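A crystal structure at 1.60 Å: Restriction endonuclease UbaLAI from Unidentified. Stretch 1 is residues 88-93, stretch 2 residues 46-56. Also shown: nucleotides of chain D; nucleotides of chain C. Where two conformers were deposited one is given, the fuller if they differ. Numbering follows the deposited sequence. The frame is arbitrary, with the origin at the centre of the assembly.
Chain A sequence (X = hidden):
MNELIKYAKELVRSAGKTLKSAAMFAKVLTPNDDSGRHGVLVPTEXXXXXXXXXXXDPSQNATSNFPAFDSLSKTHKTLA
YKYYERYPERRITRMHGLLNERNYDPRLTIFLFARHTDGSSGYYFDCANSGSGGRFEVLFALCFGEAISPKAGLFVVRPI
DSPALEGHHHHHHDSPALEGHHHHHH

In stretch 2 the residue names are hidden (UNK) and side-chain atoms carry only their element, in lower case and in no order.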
# COMPACT_ATOMS: atom_id res chain seq x y z
N PRO A 88 -16.17 -0.30 -13.67
CA PRO A 88 -14.80 -0.84 -13.78
C PRO A 88 -13.98 -0.43 -12.57
O PRO A 88 -14.22 0.66 -12.04
CB PRO A 88 -14.25 -0.16 -15.02
CG PRO A 88 -14.97 1.21 -15.02
CD PRO A 88 -16.32 1.01 -14.35
N GLU A 89 -13.03 -1.22 -12.13
CA GLU A 89 -12.27 -0.81 -10.94
C GLU A 89 -10.95 -1.59 -10.91
O GLU A 89 -10.76 -2.51 -11.73
CB GLU A 89 -13.06 -1.06 -9.64
CG GLU A 89 -13.13 -2.57 -9.27
CD GLU A 89 -14.04 -2.81 -8.06
OE1 GLU A 89 -14.96 -1.96 -7.78
OE2 GLU A 89 -13.80 -3.84 -7.40
N ARG A 90 -10.07 -1.17 -10.03
CA ARG A 90 -8.75 -1.78 -9.84
C ARG A 90 -8.51 -2.14 -8.39
O ARG A 90 -8.93 -1.46 -7.45
CB ARG A 90 -7.61 -0.85 -10.35
CG ARG A 90 -7.81 -0.42 -11.78
CD ARG A 90 -6.64 0.30 -12.31
NE ARG A 90 -7.03 0.91 -13.57
CZ ARG A 90 -6.18 1.52 -14.36
NH1 ARG A 90 -4.91 1.56 -14.00
NH2 ARG A 90 -6.60 2.07 -15.51
N ARG A 91 -7.82 -3.28 -8.19
CA ARG A 91 -7.55 -3.83 -6.87
C ARG A 91 -6.11 -4.24 -6.80
O ARG A 91 -5.55 -4.63 -7.86
CB ARG A 91 -8.42 -5.08 -6.61
CG ARG A 91 -9.91 -4.82 -6.67
CD ARG A 91 -10.59 -6.17 -6.58
NE ARG A 91 -12.00 -6.03 -6.90
CZ ARG A 91 -12.86 -7.04 -7.06
NH1 ARG A 91 -12.47 -8.32 -6.86
NH2 ARG A 91 -14.12 -6.76 -7.43
N ILE A 92 -5.51 -4.20 -5.62
CA ILE A 92 -4.25 -4.93 -5.34
C ILE A 92 -4.65 -6.21 -4.64
O ILE A 92 -5.52 -6.23 -3.76
CB ILE A 92 -3.28 -4.13 -4.41
CG1 ILE A 92 -3.17 -2.69 -4.94
CG2 ILE A 92 -1.93 -4.87 -4.36
CD1 ILE A 92 -2.61 -2.62 -6.40
N THR A 93 -3.98 -7.31 -5.02
CA THR A 93 -4.15 -8.60 -4.36
C THR A 93 -2.78 -9.29 -4.15
O THR A 93 -1.72 -8.74 -4.55
CB THR A 93 -5.05 -9.56 -5.19
OG1 THR A 93 -4.36 -9.89 -6.42
CG2 THR A 93 -6.39 -8.96 -5.55
N UNK A 46 -5.49 7.26 -6.88
CA UNK A 46 -4.22 6.60 -6.61
C UNK A 46 -3.70 5.73 -7.77
O UNK A 46 -2.63 5.17 -7.68
c UNK A 46 -4.31 5.76 -5.33
N UNK A 47 -4.42 5.66 -8.89
CA UNK A 47 -3.91 4.87 -10.03
C UNK A 47 -2.49 5.28 -10.47
O UNK A 47 -1.63 4.44 -10.72
c UNK A 47 -6.62 3.65 -9.99
c UNK A 47 -8.73 3.11 -11.01
c UNK A 47 -6.22 4.32 -11.14
c UNK A 47 -8.37 3.79 -12.15
c UNK A 47 -7.88 3.03 -9.92
o UNK A 47 -9.99 2.54 -10.99
c UNK A 47 -7.12 4.39 -12.21
c UNK A 47 -4.85 4.99 -11.25
N UNK A 48 -2.24 6.58 -10.53
CA UNK A 48 -0.94 7.05 -11.01
C UNK A 48 0.26 6.66 -10.08
O UNK A 48 1.43 6.74 -10.49
c UNK A 48 -0.98 8.56 -11.24
o UNK A 48 -1.22 9.29 -10.05
N UNK A 49 -0.03 6.24 -8.84
CA UNK A 49 1.04 5.83 -7.91
C UNK A 49 1.58 4.45 -8.32
O UNK A 49 2.78 4.18 -8.25
c UNK A 49 3.29 5.12 -3.92
c UNK A 49 1.42 5.08 -5.47
c UNK A 49 1.27 3.72 -5.21
c UNK A 49 2.11 3.07 -4.33
c UNK A 49 2.45 5.76 -4.84
c UNK A 49 0.50 5.76 -6.44
c UNK A 49 3.13 3.75 -3.69
N UNK A 50 0.67 3.61 -8.82
CA UNK A 50 1.05 2.27 -9.25
C UNK A 50 1.63 2.22 -10.64
O UNK A 50 1.59 3.21 -11.39
c UNK A 50 -1.91 1.56 -5.76
c UNK A 50 -0.18 1.36 -9.14
c UNK A 50 -1.17 0.66 -4.98
c UNK A 50 -0.03 -0.02 -5.56
c UNK A 50 -1.59 1.77 -7.12
c UNK A 50 0.28 0.22 -6.93
c UNK A 50 -0.54 1.09 -7.71
N UNK A 51 2.25 1.08 -10.98
CA UNK A 51 2.89 1.01 -12.30
C UNK A 51 1.85 1.21 -13.40
O UNK A 51 0.65 1.00 -13.20
c UNK A 51 2.51 -0.13 -10.18
c UNK A 51 3.62 -0.81 -10.96
c UNK A 51 3.46 -0.43 -12.33
N UNK A 52 2.32 1.65 -14.56
CA UNK A 52 1.45 1.70 -15.71
C UNK A 52 0.92 0.29 -15.97
O UNK A 52 1.68 -0.68 -15.96
c UNK A 52 2.19 2.24 -16.94
c UNK A 52 2.51 3.72 -16.83
o UNK A 52 1.70 4.46 -16.24
o UNK A 52 3.56 4.14 -17.36
N UNK A 53 -0.38 0.19 -16.16
CA UNK A 53 -0.97 -1.05 -16.59
C UNK A 53 -1.75 -0.71 -17.84
O UNK A 53 -2.81 -0.12 -17.74
s UNK A 53 -3.27 -3.98 -14.79
c UNK A 53 -1.90 -1.67 -15.53
c UNK A 53 -2.66 -2.87 -16.05
c UNK A 53 -4.05 -2.78 -13.75
N UNK A 54 -1.20 -1.03 -19.01
CA UNK A 54 -2.01 -0.72 -20.19
C UNK A 54 -3.30 -1.54 -20.16
O UNK A 54 -3.32 -2.71 -19.76
c UNK A 54 -0.04 -1.87 -19.34
c UNK A 54 -1.11 -1.13 -21.35
c UNK A 54 -0.29 -2.25 -20.76
N UNK A 55 -4.40 -0.87 -20.49
CA UNK A 55 -5.70 -1.52 -20.66
C UNK A 55 -6.01 -1.43 -22.15
O UNK A 55 -6.52 -0.40 -22.63
c UNK A 55 -6.53 -1.07 -18.31
c UNK A 55 -8.19 -1.37 -20.10
c UNK A 55 -5.83 0.05 -17.70
c UNK A 55 -6.80 -0.84 -19.79
N UNK A 56 -5.66 -2.48 -22.89
CA UNK A 56 -5.67 -2.45 -24.35
C UNK A 56 -7.10 -2.48 -24.85
O UNK A 56 -7.40 -2.01 -25.96
c UNK A 56 -4.89 -3.63 -24.91
o UNK A 56 -5.37 -4.86 -24.37
P DC D 3 -14.72 3.89 0.30
OP1 DC D 3 -15.09 4.54 1.62
OP2 DC D 3 -13.28 3.55 -0.03
O5' DC D 3 -15.58 2.57 0.13
C5' DC D 3 -16.96 2.65 0.37
C4' DC D 3 -17.63 1.37 0.01
O4' DC D 3 -17.55 1.15 -1.42
C3' DC D 3 -17.02 0.13 0.63
O3' DC D 3 -17.80 -0.15 1.81
C2' DC D 3 -17.20 -0.94 -0.48
C1' DC D 3 -18.04 -0.19 -1.52
N1 DC D 3 -17.90 -0.66 -2.86
C2 DC D 3 -19.01 -1.25 -3.49
O2 DC D 3 -20.11 -1.27 -2.88
N3 DC D 3 -18.87 -1.80 -4.74
C4 DC D 3 -17.67 -1.79 -5.35
N4 DC D 3 -17.61 -2.29 -6.58
C5 DC D 3 -16.49 -1.21 -4.71
C6 DC D 3 -16.66 -0.66 -3.48
P DT C 5 -15.50 -12.64 -14.97
OP1 DT C 5 -16.00 -13.40 -16.15
OP2 DT C 5 -14.82 -11.35 -15.03
O5' DT C 5 -16.75 -12.44 -13.96
C5' DT C 5 -17.65 -13.53 -13.80
C4' DT C 5 -18.75 -13.21 -12.80
O4' DT C 5 -18.13 -13.03 -11.48
C3' DT C 5 -19.59 -11.98 -13.07
O3' DT C 5 -20.91 -12.23 -12.67
C2' DT C 5 -18.97 -10.94 -12.11
C1' DT C 5 -18.64 -11.86 -10.93
N1 DT C 5 -17.65 -11.32 -10.04
C2 DT C 5 -17.91 -11.30 -8.68
O2 DT C 5 -18.90 -11.79 -8.21
N3 DT C 5 -16.97 -10.70 -7.90
C4 DT C 5 -15.80 -10.11 -8.32
O4 DT C 5 -15.03 -9.59 -7.56
C5 DT C 5 -15.55 -10.19 -9.78
C7 DT C 5 -14.28 -9.58 -10.36
C6 DT C 5 -16.48 -10.77 -10.55
P DC C 3 -5.42 -12.81 -8.42
OP1 DC C 3 -4.59 -12.53 -9.65
OP2 DC C 3 -5.98 -11.65 -7.72
O5' DC C 3 -6.65 -13.67 -8.96
C5' DC C 3 -6.35 -14.82 -9.83
C4' DC C 3 -7.63 -15.59 -10.09
O4' DC C 3 -8.16 -16.05 -8.85
C3' DC C 3 -8.78 -14.84 -10.70
O3' DC C 3 -8.62 -14.70 -12.09
C2' DC C 3 -9.96 -15.78 -10.40
C1' DC C 3 -9.58 -16.26 -9.03
N1 DC C 3 -10.29 -15.59 -7.91
C2 DC C 3 -11.55 -16.03 -7.59
O2 DC C 3 -12.08 -16.87 -8.32
N3 DC C 3 -12.14 -15.55 -6.49
C4 DC C 3 -11.55 -14.56 -5.75
N4 DC C 3 -12.20 -14.13 -4.66
C5 DC C 3 -10.24 -14.05 -6.07
C6 DC C 3 -9.64 -14.63 -7.16
O HOH W 1 -10.71 1.35 -8.70
O HOH W 2 -2.37 2.42 -15.49

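Position 46 carries a single side-chain carbon, out of reach of stretch 1: Ala-46. Position 47 has one carbon, then a six-carbon ring bearing one oxygen; the ring lies against the side chain of Arg-90, one of its carbons close to Arg-90 NE, and the oxygen approaches Glu-89 CA. This is Tyr-47, with CE2 3.5 Å from Arg-90 NE and OH 4.1 Å from Glu-89 CA. Position 48 shows one carbon and one oxygen, directed away from stretch 1: Ser-48.

At position 49 one carbon leads to a six-carbon ring without oxygen, so it is Phe-49; its ring does not reach stretch 1, and its backbone N donates to Ala-46 O at 3.0 Å. Position 50 repeats that atom count, but here the CA-to-CB bond points toward stretch 1 and the ring meets Ile-92. This is Phe-50, whose CE1 is 3.8 Å from Ile-92 CD1.

Three carbons at position 51 close a ring onto the backbone N, as only proline does: Pro-51. Position 52 has two carbons, the second carrying two oxygens, a carboxylate on a one-carbon stem; it is Asp-52, pointing away. Position 53 is an unbranched run of two carbons, a sulfur and a terminal carbon that approaches Arg-90 CD, hence Met-53, whose CE lies 4.3 Å from Arg-90 CD. Position 54 again closes three carbons onto N: Pro-54, pointing away.

Position 55 has four carbons, forked at the first, with one arm two carbons long, and the end of that arm approaches Arg-90 NH2. That is Ile-55, and its CD1 sits 3.1 Å from Arg-90 NH2, a tight approach. Position 56, one carbon and one oxygen, is Ser-56, beyond reach.

No direct hydrogen bond joins the stretches; the contact rests on packing and water. Arg-90 is its centre. Its guanidinium lies flat on Tyr-47, planes at 14° and centres 4.2 Å apart, while Ile-55 CD1 covers the opposite face. Arg-90 CD lies over the ring, 3.7 Å from the Tyr-47 centroid and 10° off the ring normal, while Arg-90 CZ is off-centre, 31° off the normal. Stacking leaves the guanidinium edge free for polar partners: water 2 accepts from Arg-90 NH1 and Met-53 N, both at 3.1 Å. Water 1 links Tyr-47 OH (2.7 Å) to Arg-90 N (2.9 Å). A second, apolar contact places Ile-92 CD1 over the Phe-50 ring, 3.9 Å from its centroid.

Alternation along the strand leaves Glu-89 and Arg-91 to each other and to DNA: Arg-91 NE and Glu-89 OE2 form a 2.9 Å salt bridge.

Stretch 2 (46-56) AYSFFPDMPIS
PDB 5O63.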